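Local coordinates for protein FAD dependent oxidoreductase (Chelativorans sp. BNC1, PDB 6PXS) that acts as an FAD-dependent iminodiacetate oxidase (IdaA) and belongs to the DadA oxidoreductase family, at residues Arg63-Tyr68 with Gly336-Pro341; Leu83-Val88 with Gly146-Asp151; Ala8-Ala13 with Arg153-Ser158. All blocks are in the same frame, centred on the assembly; numbering follows the deposited sequence.

Interaction 1 (Arg63-Tyr68 with Gly336-Pro341); sequences RGARYY and GLTVGP. With FAD (flavin-adenine dinucleotide), chain E.
Tyr68 reaches across from helix 55-76 to Leu337 and Pro341 in the first turns of helix 336-352, which follows strand 326-330 of the Rossmann-type FAD-binding fold. The two helix segments approach to 7.5 Å between axes, at 75°. From CB the Tyr68 ring runs out past its own helix: CD1 has Gly64 O in the ring plane at 3.4 Å. Further along, CE1 comes up to Pro341 CG at 3.9 Å, with the proline lying obliquely to the ring. CZ leads to the hydroxyl, which is modelled as donating to Leu337 O, though the separation is too short to be trusted in detail at this resolution. Val45, Val150 and Leu155 also pack against this side chain.

Earlier in 63-68, Gly64 lets the backbones close in, its CA 3.5 Å from Thr338 O, where a side chain would collide. Thr338 faces two ways. With its CG2 anti to the backbone N, that methyl meets Ala65 CB at 4.0 Å, while OG1 sits beside the backbone N and turns to the flavin. FAD O2 accepts a hydrogen bond from Thr338 N at 3.0 Å. The helix N terminus thus points at the pyrimidine carbonyl, and would probably favour negative charge building up there. A second bond to FAD O2 comes from Thr338 OG1, at 3.3 Å.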
loop_
_atom_site.group_PDB
_atom_site.type_symbol
_atom_site.label_atom_id
_atom_site.label_comp_id
_atom_site.label_asym_id
_atom_site.label_seq_id
_atom_site.Cartn_x
_atom_site.Cartn_y
_atom_site.Cartn_z
ATOM N N ARG A 63 -24.065 -16.078 -24.593
ATOM C CA ARG A 63 -23.229 -17.174 -25.071
ATOM C C ARG A 63 -21.971 -17.310 -24.223
ATOM O O ARG A 63 -21.590 -18.421 -23.837
ATOM C CB ARG A 63 -22.876 -16.945 -26.542
ATOM C CG ARG A 63 -22.039 -18.041 -27.188
ATOM C CD ARG A 63 -22.786 -19.363 -27.265
ATOM N NE ARG A 63 -22.096 -20.325 -28.122
ATOM C CZ ARG A 63 -20.989 -20.979 -27.780
ATOM N NH1 ARG A 63 -20.435 -21.834 -28.630
ATOM N NH2 ARG A 63 -20.428 -20.774 -26.595
ATOM N N GLY A 64 -21.317 -16.187 -23.913
ATOM C CA GLY A 64 -20.125 -16.224 -23.085
ATOM C C GLY A 64 -20.385 -16.646 -21.655
ATOM O O GLY A 64 -19.452 -17.073 -20.968
ATOM N N ALA A 65 -21.629 -16.528 -21.188
ATOM C CA ALA A 65 -21.964 -16.985 -19.845
ATOM C C ALA A 65 -22.066 -18.504 -19.785
ATOM O O ALA A 65 -21.673 -19.115 -18.785
ATOM C CB ALA A 65 -23.274 -16.348 -19.385
ATOM N N ARG A 66 -22.589 -19.129 -20.843
ATOM C CA ARG A 66 -22.683 -20.585 -20.864
ATOM C C ARG A 66 -21.317 -21.232 -21.040
ATOM O O ARG A 66 -21.095 -22.350 -20.562
ATOM C CB ARG A 66 -23.623 -21.040 -21.981
ATOM C CG ARG A 66 -25.084 -20.677 -21.763
ATOM C CD ARG A 66 -25.992 -21.482 -22.682
ATOM N NE ARG A 66 -25.678 -21.274 -24.095
ATOM C CZ ARG A 66 -26.260 -20.367 -24.876
ATOM N NH1 ARG A 66 -27.199 -19.561 -24.396
ATOM N NH2 ARG A 66 -25.899 -20.265 -26.147
ATOM N N TYR A 67 -20.390 -20.552 -21.718
ATOM C CA TYR A 67 -19.065 -21.122 -21.925
ATOM C C TYR A 67 -18.305 -21.293 -20.618
ATOM O O TYR A 67 -17.335 -22.058 -20.574
ATOM C CB TYR A 67 -18.259 -20.245 -22.888
ATOM C CG TYR A 67 -16.895 -20.808 -23.221
ATOM C CD1 TYR A 67 -16.745 -22.136 -23.591
ATOM C CD2 TYR A 67 -15.760 -20.011 -23.173
ATOM C CE1 TYR A 67 -15.505 -22.659 -23.897
ATOM C CE2 TYR A 67 -14.514 -20.526 -23.478
ATOM C CZ TYR A 67 -14.394 -21.850 -23.839
ATOM O OH TYR A 67 -13.161 -22.374 -24.145
ATOM N N TYR A 68 -18.723 -20.605 -19.552
ATOM C CA TYR A 68 -18.015 -20.720 -18.282
ATOM C C TYR A 68 -18.035 -22.147 -17.753
ATOM O O TYR A 68 -17.061 -22.590 -17.135
ATOM C CB TYR A 68 -18.619 -19.766 -17.254
ATOM C CG TYR A 68 -17.828 -18.489 -17.083
ATOM C CD1 TYR A 68 -17.969 -17.435 -17.977
ATOM C CD2 TYR A 68 -16.938 -18.339 -16.030
ATOM C CE1 TYR A 68 -17.244 -16.268 -17.825
ATOM C CE2 TYR A 68 -16.211 -17.176 -15.868
ATOM C CZ TYR A 68 -16.369 -16.145 -16.768
ATOM O OH TYR A 68 -15.643 -14.988 -16.608
ATOM N N GLY A 336 -16.946 -7.569 -19.837
ATOM C CA GLY A 336 -15.835 -8.307 -20.413
ATOM C C GLY A 336 -15.564 -9.623 -19.713
ATOM O O GLY A 336 -15.205 -10.613 -20.355
ATOM N N LEU A 337 -15.719 -9.657 -18.389
ATOM C CA LEU A 337 -15.490 -10.906 -17.674
ATOM C C LEU A 337 -16.475 -11.982 -18.115
ATOM O O LEU A 337 -16.160 -13.176 -18.054
ATOM C CB LEU A 337 -15.581 -10.676 -16.165
ATOM C CG LEU A 337 -14.627 -9.614 -15.604
ATOM C CD1 LEU A 337 -14.719 -9.566 -14.090
ATOM C CD2 LEU A 337 -13.189 -9.868 -16.042
ATOM N N THR A 338 -17.662 -11.583 -18.572
ATOM C CA THR A 338 -18.611 -12.548 -19.116
ATOM C C THR A 338 -18.305 -12.863 -20.575
ATOM O O THR A 338 -18.316 -14.031 -20.979
ATOM C CB THR A 338 -20.038 -12.015 -18.979
ATOM O OG1 THR A 338 -20.329 -11.755 -17.600
ATOM C CG2 THR A 338 -21.040 -13.020 -19.524
ATOM N N VAL A 339 -18.023 -11.833 -21.375
ATOM C CA VAL A 339 -17.800 -12.033 -22.803
ATOM C C VAL A 339 -16.360 -12.441 -23.094
ATOM O O VAL A 339 -16.112 -13.233 -24.010
ATOM C CB VAL A 339 -18.175 -10.754 -23.571
ATOM C CG1 VAL A 339 -17.865 -10.907 -25.053
ATOM C CG2 VAL A 339 -19.641 -10.417 -23.356
ATOM N N GLY A 340 -15.403 -11.920 -22.330
ATOM C CA GLY A 340 -13.996 -12.089 -22.612
ATOM C C GLY A 340 -13.583 -13.514 -22.925
ATOM O O GLY A 340 -13.077 -13.812 -24.013
ATOM N N PRO A 341 -13.780 -14.424 -21.966
ATOM C CA PRO A 341 -13.339 -15.814 -22.181
ATOM C C PRO A 341 -13.793 -16.403 -23.508
ATOM O O PRO A 341 -12.965 -16.916 -24.271
ATOM C CB PRO A 341 -13.945 -16.549 -20.978
ATOM C CG PRO A 341 -14.043 -15.505 -19.915
ATOM C CD PRO A 341 -14.378 -14.228 -20.634
HETATM P PA FAD E . -7.534 -4.909 -20.050
HETATM O O1A FAD E . -7.347 -3.514 -19.583
HETATM O O2A FAD E . -7.816 -5.913 -18.928
HETATM O O5B FAD E . -6.315 -5.407 -20.902
HETATM C C5B FAD E . -5.472 -4.482 -21.620
HETATM C C4B FAD E . -4.035 -4.878 -21.407
HETATM O O4B FAD E . -3.249 -4.490 -22.560
HETATM C C3B FAD E . -3.365 -4.228 -20.196
HETATM O O3B FAD E . -2.533 -5.166 -19.524
HETATM C C2B FAD E . -2.548 -3.098 -20.825
HETATM O O2B FAD E . -1.421 -2.739 -20.035
HETATM C C1B FAD E . -2.120 -3.764 -22.129
HETATM N N9A FAD E . -1.730 -2.835 -23.184
HETATM C C8A FAD E . -2.477 -1.817 -23.714
HETATM N N7A FAD E . -1.863 -1.138 -24.655
HETATM C C5A FAD E . -0.624 -1.756 -24.748
HETATM C C6A FAD E . 0.498 -1.513 -25.563
HETATM N N6A FAD E . 0.558 -0.541 -26.477
HETATM N N1A FAD E . 1.574 -2.314 -25.401
HETATM C C2A FAD E . 1.526 -3.288 -24.488
HETATM N N3A FAD E . 0.523 -3.607 -23.667
HETATM C C4A FAD E . -0.528 -2.800 -23.847
HETATM N N1 FAD E . -17.236 -7.280 -16.543
HETATM C C2 FAD E . -18.123 -8.272 -16.238
HETATM O O2 FAD E . -18.431 -9.141 -17.061
HETATM N N3 FAD E . -18.695 -8.321 -14.979
HETATM C C4 FAD E . -18.460 -7.433 -13.949
HETATM O O4 FAD E . -19.029 -7.576 -12.869
HETATM C C4X FAD E . -17.519 -6.380 -14.284
HETATM N N5 FAD E . -17.239 -5.496 -13.369
HETATM C C5X FAD E . -16.339 -4.491 -13.686
HETATM C C6 FAD E . -16.029 -3.538 -12.717
HETATM C C7 FAD E . -15.128 -2.511 -12.984
HETATM C C7M FAD E . -14.820 -1.499 -11.913
HETATM C C8 FAD E . -14.528 -2.427 -14.250
HETATM C C8M FAD E . -13.552 -1.325 -14.570
HETATM C C9 FAD E . -14.836 -3.378 -15.218
HETATM C C9A FAD E . -15.733 -4.406 -14.948
HETATM N N10 FAD E . -16.061 -5.385 -15.908
HETATM C C10 FAD E . -16.957 -6.386 -15.610
HETATM C "C1'" FAD E . -15.472 -5.344 -17.257
HETATM C "C2'" FAD E . -14.141 -6.088 -17.358
HETATM O "O2'" FAD E . -13.359 -5.866 -16.185
HETATM C "C3'" FAD E . -13.375 -5.573 -18.576
HETATM O "O3'" FAD E . -14.279 -5.409 -19.662
HETATM C "C4'" FAD E . -12.234 -6.481 -19.037
HETATM O "O4'" FAD E . -11.327 -6.674 -17.953
HETATM C "C5'" FAD E . -11.508 -5.896 -20.230
HETATM O "O5'" FAD E . -10.386 -6.740 -20.563
HETATM P P FAD E . -9.357 -6.317 -21.676
HETATM O O1P FAD E . -10.129 -5.934 -22.943
HETATM O O2P FAD E . -8.290 -7.334 -21.864
HETATM O O3P FAD E . -8.740 -4.981 -21.076
#

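Interaction 2 (Leu83-Val88 with Gly146-Asp151); sequences LGYSRV and GGARVD
Ser86 and Arg149 pair backbone to backbone, Ser86 N giving to Arg149 O at 3.2 Å and Arg149 N returning to Ser86 O at 3.3 Å. A separate weak bond, 3.3 Å, runs from Asp151 N to Leu83 O, outside the bridge. The Arg149 side chain adds a polar grip of its own: CG lies between the backbone N and carbonyl carbon (chi1 44°), the chain bends at chi2, and NH1 bonds Gly84 O at 2.7 Å. That oxygen lies in the guanidinium plane, whereas NH1 stands above the carbonyl plane. Ser86 CB sits 3.5 Å from CZ of Arg149, over the centre of one guanidinium face. An alanine in place of Arg149 would probably leave Gly84 O without this N-H donor and strip the cover from Ser86 CB.

Ser86 and Arg149 form a single antiparallel bridge, a hydrogen-bonded pair. Strand 148-149 also pairs with strand 44-45, through Ala148 to Val45, and Val150 makes a backbone hydrogen bond with the FAD-binding Gly43.

Apolar contacts gather at Tyr85, whose CE1 meets Ala148 CB at 3.7 Å, while Val150 CB comes to the ring edge 4.0 Å from CD1. Arg87, extended from CG to NE, lays one guanidinium face over Gly146 N.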
loop_
_atom_site.group_PDB
_atom_site.type_symbol
_atom_site.label_atom_id
_atom_site.label_comp_id
_atom_site.label_asym_id
_atom_site.label_seq_id
_atom_site.Cartn_x
_atom_site.Cartn_y
_atom_site.Cartn_z
ATOM N N LEU A 83 -10.081 -20.220 -8.875
ATOM C CA LEU A 83 -10.484 -19.167 -9.795
ATOM C C LEU A 83 -11.568 -18.264 -9.224
ATOM O O LEU A 83 -12.018 -17.347 -9.921
ATOM C CB LEU A 83 -10.981 -19.774 -11.114
ATOM C CG LEU A 83 -10.030 -20.774 -11.773
ATOM C CD1 LEU A 83 -10.667 -21.387 -13.011
ATOM C CD2 LEU A 83 -8.716 -20.101 -12.120
ATOM N N GLY A 84 -12.002 -18.498 -7.987
ATOM C CA GLY A 84 -13.045 -17.689 -7.393
ATOM C C GLY A 84 -14.414 -17.860 -8.006
ATOM O O GLY A 84 -15.296 -17.034 -7.751
ATOM N N TYR A 85 -14.625 -18.905 -8.802
ATOM C CA TYR A 85 -15.905 -19.131 -9.452
ATOM C C TYR A 85 -16.837 -19.918 -8.539
ATOM O O TYR A 85 -16.405 -20.776 -7.765
ATOM C CB TYR A 85 -15.724 -19.881 -10.772
ATOM C CG TYR A 85 -17.023 -20.126 -11.508
ATOM C CD1 TYR A 85 -17.550 -19.168 -12.362
ATOM C CD2 TYR A 85 -17.727 -21.313 -11.342
ATOM C CE1 TYR A 85 -18.741 -19.383 -13.034
ATOM C CE2 TYR A 85 -18.918 -21.538 -12.010
ATOM C CZ TYR A 85 -19.420 -20.570 -12.854
ATOM O OH TYR A 85 -20.605 -20.788 -13.522
ATOM N N SER A 86 -18.130 -19.608 -8.635
ATOM C CA SER A 86 -19.143 -20.316 -7.864
ATOM C C SER A 86 -20.538 -20.015 -8.403
ATOM O O SER A 86 -20.901 -18.849 -8.591
ATOM C CB SER A 86 -19.047 -19.936 -6.386
ATOM O OG SER A 86 -19.934 -20.712 -5.598
ATOM N N ARG A 87 -21.323 -21.062 -8.657
ATOM C CA ARG A 87 -22.703 -20.917 -9.122
ATOM C C ARG A 87 -23.584 -20.684 -7.897
ATOM O O ARG A 87 -24.280 -21.574 -7.403
ATOM C CB ARG A 87 -23.133 -22.147 -9.913
ATOM C CG ARG A 87 -24.495 -22.031 -10.587
ATOM C CD ARG A 87 -24.824 -23.292 -11.380
ATOM N NE ARG A 87 -26.130 -23.216 -12.036
ATOM C CZ ARG A 87 -27.274 -23.652 -11.510
ATOM N NH1 ARG A 87 -27.299 -24.207 -10.304
ATOM N NH2 ARG A 87 -28.401 -23.534 -12.197
ATOM N N VAL A 88 -23.543 -19.443 -7.397
ATOM C CA VAL A 88 -24.187 -19.102 -6.132
ATOM C C VAL A 88 -25.590 -18.541 -6.307
ATOM O O VAL A 88 -26.262 -18.258 -5.305
ATOM C CB VAL A 88 -23.340 -18.081 -5.344
ATOM C CG1 VAL A 88 -21.986 -18.669 -4.996
ATOM C CG2 VAL A 88 -23.173 -16.789 -6.144
ATOM N N GLY A 146 -29.024 -19.605 -11.380
ATOM C CA GLY A 146 -27.908 -19.767 -12.296
ATOM C C GLY A 146 -26.859 -18.680 -12.221
ATOM O O GLY A 146 -25.747 -18.874 -12.723
ATOM N N GLY A 147 -27.182 -17.542 -11.613
ATOM C CA GLY A 147 -26.219 -16.465 -11.492
ATOM C C GLY A 147 -24.968 -16.903 -10.763
ATOM O O GLY A 147 -25.052 -17.552 -9.716
ATOM N N ALA A 148 -23.800 -16.566 -11.304
ATOM C CA ALA A 148 -22.526 -16.945 -10.717
ATOM C C ALA A 148 -21.613 -15.730 -10.646
ATOM O O ALA A 148 -21.908 -14.666 -11.197
ATOM C CB ALA A 148 -21.852 -18.066 -11.519
ATOM N N ARG A 149 -20.491 -15.903 -9.949
ATOM C CA ARG A 149 -19.461 -14.879 -9.854
ATOM C C ARG A 149 -18.100 -15.536 -10.040
ATOM O O ARG A 149 -17.975 -16.763 -10.039
ATOM C CB ARG A 149 -19.534 -14.119 -8.520
ATOM C CG ARG A 149 -19.747 -14.980 -7.274
ATOM C CD ARG A 149 -18.479 -15.691 -6.809
ATOM N NE ARG A 149 -18.649 -16.266 -5.475
ATOM C CZ ARG A 149 -17.756 -17.041 -4.865
ATOM N NH1 ARG A 149 -16.613 -17.353 -5.466
ATOM N NH2 ARG A 149 -18.008 -17.510 -3.650
ATOM N N VAL A 150 -17.074 -14.701 -10.211
ATOM C CA VAL A 150 -15.716 -15.178 -10.455
ATOM C C VAL A 150 -14.752 -14.038 -10.160
ATOM O O VAL A 150 -15.128 -12.867 -10.183
ATOM C CB VAL A 150 -15.555 -15.686 -11.910
ATOM C CG1 VAL A 150 -15.832 -14.562 -12.901
ATOM C CG2 VAL A 150 -14.166 -16.263 -12.122
ATOM N N ASP A 151 -13.497 -14.384 -9.880
ATOM C CA ASP A 151 -12.436 -13.399 -9.698
ATOM C C ASP A 151 -11.780 -13.154 -11.054
ATOM O O ASP A 151 -11.052 -14.012 -11.564
ATOM C CB ASP A 151 -11.417 -13.884 -8.669
ATOM C CG ASP A 151 -10.399 -12.816 -8.300
ATOM O OD1 ASP A 151 -9.979 -12.049 -9.192
ATOM O OD2 ASP A 151 -10.018 -12.744 -7.112
#

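Interaction 3 (Ala8-Ala13 with Arg153-Ser158). With FAD (flavin-adenine dinucleotide), chain E.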
loop_
_atom_site.group_PDB
_atom_site.type_symbol
_atom_site.label_atom_id
_atom_site.label_comp_id
_atom_site.label_asym_id
_atom_site.label_seq_id
_atom_site.Cartn_x
_atom_site.Cartn_y
_atom_site.Cartn_z
ATOM N N ALA A 8 -2.529 -8.442 -22.237
ATOM C CA ALA A 8 -2.829 -9.729 -21.623
ATOM C C ALA A 8 -3.891 -9.590 -20.544
ATOM O O ALA A 8 -3.745 -10.137 -19.444
ATOM C CB ALA A 8 -1.564 -10.352 -21.032
ATOM N N GLY A 9 -4.953 -8.853 -20.840
ATOM C CA GLY A 9 -6.118 -8.839 -19.986
ATOM C C GLY A 9 -6.901 -10.121 -20.133
ATOM O O GLY A 9 -6.401 -11.141 -20.616
ATOM N N ILE A 10 -8.164 -10.062 -19.717
ATOM C CA ILE A 10 -9.004 -11.245 -19.825
ATOM C C ILE A 10 -9.155 -11.653 -21.284
ATOM O O ILE A 10 -9.277 -12.843 -21.595
ATOM C CB ILE A 10 -10.374 -11.002 -19.163
ATOM C CG1 ILE A 10 -11.184 -12.300 -19.122
ATOM C CG2 ILE A 10 -11.155 -9.936 -19.915
ATOM C CD1 ILE A 10 -10.557 -13.391 -18.278
ATOM N N LEU A 11 -9.141 -10.684 -22.202
ATOM C CA LEU A 11 -9.374 -10.998 -23.607
ATOM C C LEU A 11 -8.105 -11.514 -24.274
ATOM O O LEU A 11 -8.122 -12.561 -24.931
ATOM C CB LEU A 11 -9.903 -9.764 -24.340
ATOM C CG LEU A 11 -10.349 -9.982 -25.790
ATOM C CD1 LEU A 11 -11.431 -11.047 -25.876
ATOM C CD2 LEU A 11 -10.837 -8.677 -26.398
ATOM N N GLY A 12 -6.996 -10.793 -24.120
ATOM C CA GLY A 12 -5.737 -11.276 -24.658
ATOM C C GLY A 12 -5.292 -12.583 -24.032
ATOM O O GLY A 12 -4.640 -13.399 -24.688
ATOM N N ALA A 13 -5.637 -12.800 -22.760
ATOM C CA ALA A 13 -5.258 -14.043 -22.098
ATOM C C ALA A 13 -6.094 -15.212 -22.603
ATOM O O ALA A 13 -5.575 -16.319 -22.791
ATOM C CB ALA A 13 -5.400 -13.896 -20.583
ATOM N N ARG A 153 -9.279 -11.363 -12.119
ATOM C CA ARG A 153 -7.824 -11.427 -12.209
ATOM C C ARG A 153 -7.326 -12.865 -12.137
ATOM O O ARG A 153 -6.431 -13.255 -12.897
ATOM C CB ARG A 153 -7.189 -10.589 -11.098
ATOM C CG ARG A 153 -5.670 -10.700 -11.053
ATOM C CD ARG A 153 -5.041 -9.709 -10.088
ATOM N NE ARG A 153 -5.507 -9.895 -8.715
ATOM C CZ ARG A 153 -6.313 -9.062 -8.060
ATOM N NH1 ARG A 153 -6.665 -9.342 -6.813
ATOM N NH2 ARG A 153 -6.765 -7.949 -8.632
ATOM N N LEU A 154 -7.884 -13.666 -11.228
ATOM C CA LEU A 154 -7.432 -15.047 -11.094
ATOM C C LEU A 154 -7.773 -15.873 -12.325
ATOM O O LEU A 154 -7.031 -16.799 -12.671
ATOM C CB LEU A 154 -8.048 -15.682 -9.849
ATOM C CG LEU A 154 -7.562 -15.117 -8.515
ATOM C CD1 LEU A 154 -8.352 -15.718 -7.365
ATOM C CD2 LEU A 154 -6.069 -15.371 -8.345
ATOM N N LEU A 155 -8.885 -15.564 -12.992
ATOM C CA LEU A 155 -9.244 -16.297 -14.201
ATOM C C LEU A 155 -8.248 -16.019 -15.320
ATOM O O LEU A 155 -7.659 -16.947 -15.888
ATOM C CB LEU A 155 -10.661 -15.927 -14.633
ATOM C CG LEU A 155 -11.169 -16.619 -15.897
ATOM C CD1 LEU A 155 -11.115 -18.129 -15.739
ATOM C CD2 LEU A 155 -12.581 -16.166 -16.225
ATOM N N ALA A 156 -8.042 -14.743 -15.649
ATOM C CA ALA A 156 -7.104 -14.400 -16.712
ATOM C C ALA A 156 -5.697 -14.879 -16.387
ATOM O O ALA A 156 -4.941 -15.245 -17.294
ATOM C CB ALA A 156 -7.110 -12.889 -16.949
ATOM N N ALA A 157 -5.327 -14.884 -15.106
ATOM C CA ALA A 157 -4.010 -15.378 -14.718
ATOM C C ALA A 157 -3.877 -16.868 -15.009
ATOM O O ALA A 157 -2.874 -17.314 -15.580
ATOM C CB ALA A 157 -3.764 -15.098 -13.235
ATOM N N SER A 158 -4.885 -17.656 -14.625
ATOM C CA SER A 158 -4.813 -19.098 -14.828
ATOM C C SER A 158 -4.742 -19.446 -16.309
ATOM O O SER A 158 -3.992 -20.344 -16.707
ATOM C CB SER A 158 -6.013 -19.774 -14.171
ATOM O OG SER A 158 -5.995 -19.569 -12.769
HETATM P PA FAD E . -7.534 -4.909 -20.050
HETATM O O1A FAD E . -7.347 -3.514 -19.583
HETATM O O2A FAD E . -7.816 -5.913 -18.928
HETATM O O5B FAD E . -6.315 -5.407 -20.902
HETATM C C5B FAD E . -5.472 -4.482 -21.620
HETATM C C4B FAD E . -4.035 -4.878 -21.407
HETATM O O4B FAD E . -3.249 -4.490 -22.560
HETATM C C3B FAD E . -3.365 -4.228 -20.196
HETATM O O3B FAD E . -2.533 -5.166 -19.524
HETATM C C2B FAD E . -2.548 -3.098 -20.825
HETATM O O2B FAD E . -1.421 -2.739 -20.035
HETATM C C1B FAD E . -2.120 -3.764 -22.129
HETATM N N9A FAD E . -1.730 -2.835 -23.184
HETATM C C8A FAD E . -2.477 -1.817 -23.714
HETATM N N7A FAD E . -1.863 -1.138 -24.655
HETATM C C5A FAD E . -0.624 -1.756 -24.748
HETATM C C6A FAD E . 0.498 -1.513 -25.563
HETATM N N6A FAD E . 0.558 -0.541 -26.477
HETATM N N1A FAD E . 1.574 -2.314 -25.401
HETATM C C2A FAD E . 1.526 -3.288 -24.488
HETATM N N3A FAD E . 0.523 -3.607 -23.667
HETATM C C4A FAD E . -0.528 -2.800 -23.847
HETATM N N1 FAD E . -17.236 -7.280 -16.543
HETATM C C2 FAD E . -18.123 -8.272 -16.238
HETATM O O2 FAD E . -18.431 -9.141 -17.061
HETATM N N3 FAD E . -18.695 -8.321 -14.979
HETATM C C4 FAD E . -18.460 -7.433 -13.949
HETATM O O4 FAD E . -19.029 -7.576 -12.869
HETATM C C4X FAD E . -17.519 -6.380 -14.284
HETATM N N5 FAD E . -17.239 -5.496 -13.369
HETATM C C5X FAD E . -16.339 -4.491 -13.686
HETATM C C6 FAD E . -16.029 -3.538 -12.717
HETATM C C7 FAD E . -15.128 -2.511 -12.984
HETATM C C7M FAD E . -14.820 -1.499 -11.913
HETATM C C8 FAD E . -14.528 -2.427 -14.250
HETATM C C8M FAD E . -13.552 -1.325 -14.570
HETATM C C9 FAD E . -14.836 -3.378 -15.218
HETATM C C9A FAD E . -15.733 -4.406 -14.948
HETATM N N10 FAD E . -16.061 -5.385 -15.908
HETATM C C10 FAD E . -16.957 -6.386 -15.610
HETATM C "C1'" FAD E . -15.472 -5.344 -17.257
HETATM C "C2'" FAD E . -14.141 -6.088 -17.358
HETATM O "O2'" FAD E . -13.359 -5.866 -16.185
HETATM C "C3'" FAD E . -13.375 -5.573 -18.576
HETATM O "O3'" FAD E . -14.279 -5.409 -19.662
HETATM C "C4'" FAD E . -12.234 -6.481 -19.037
HETATM O "O4'" FAD E . -11.327 -6.674 -17.953
HETATM C "C5'" FAD E . -11.508 -5.896 -20.230
HETATM O "O5'" FAD E . -10.386 -6.740 -20.563
HETATM P P FAD E . -9.357 -6.317 -21.676
HETATM O O1P FAD E . -10.129 -5.934 -22.943
HETATM O O2P FAD E . -8.290 -7.334 -21.864
HETATM O O3P FAD E . -8.740 -4.981 -21.076
#
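Ile10 and Ala13, a turn apart on helix 10-20, receive Ala156 of helix 152-164 between them, and no hydrogen bond crosses the contact. The Ala156 CB is aimed at the other helix and touches CD1 of Ile10 at 3.7 Å. Ala13 points back across the interface, its CB 4.1 Å from the Ala156 CB and closer still, 3.6 Å, to Ala156 O. Such small side chains let the backbones come near each other, with Ile10 CA and Ala156 CA 4.8 Å apart.

Ile10 is the two-faced residue here. Its CG1 is anti to the backbone N (chi1 -173°), and chi2 of 63° then turns CD1 to Ala156 and to Leu155 CD2, 4.0 Å away. The other branch, CG2, lies between the backbone N and carbonyl carbon and meets FAD O5' at 3.4 Å. The two branches of this isoleucine thus touch helix 152-164 on one hand and the ribityl-phosphate link of the cofactor on the other. Leu155 also packs on Pro341 and Tyr68, so these apolar contacts continue to helices 336-352 and 55-76.

Leu11 turns the opposite way, with its CB away from helix 152-164, and its backbone N gives a weak hydrogen bond to FAD O2P at 3.5 Å. Thr38 OG1 binds Ile10 N and also the cofactor. Gly9, at the N-cap, brings its CA to 3.2 Å from FAD O2P; a side chain here would run into the phosphate. Asp30, another FAD-binding residue, takes a hydrogen bond from Ala8 N just upstream. Gly9 and Gly12, together with Gly7, fit the GxGxxG signature of a Rossmann-type dinucleotide-binding fold, in which the glycine-rich turn and the helix N terminus that follows it receive the pyrophosphate.

From the N terminus, 8-13 opens the first loop, which interaction 3 closes at 153-158. Within that span 63-68 opens a second loop, closed only at 336-341, so interactions 1 and 3 cross. Interaction 2, joining 83-88 to 146-151, falls inside both loops, and its second segment leads almost directly into helix 152-164. The three meet around Tyr68, which packs on Tyr85 and Val150 of interaction 2 and on Leu155 of interaction 3; Pro341 also rests on Ile10. Together they tie helices 10-20 and 336-352, which follow strands of the FAD-binding sheet, to helices 55-76 and 152-164 and the strand 148-149 region, with FAD touched by interactions 1 and 3.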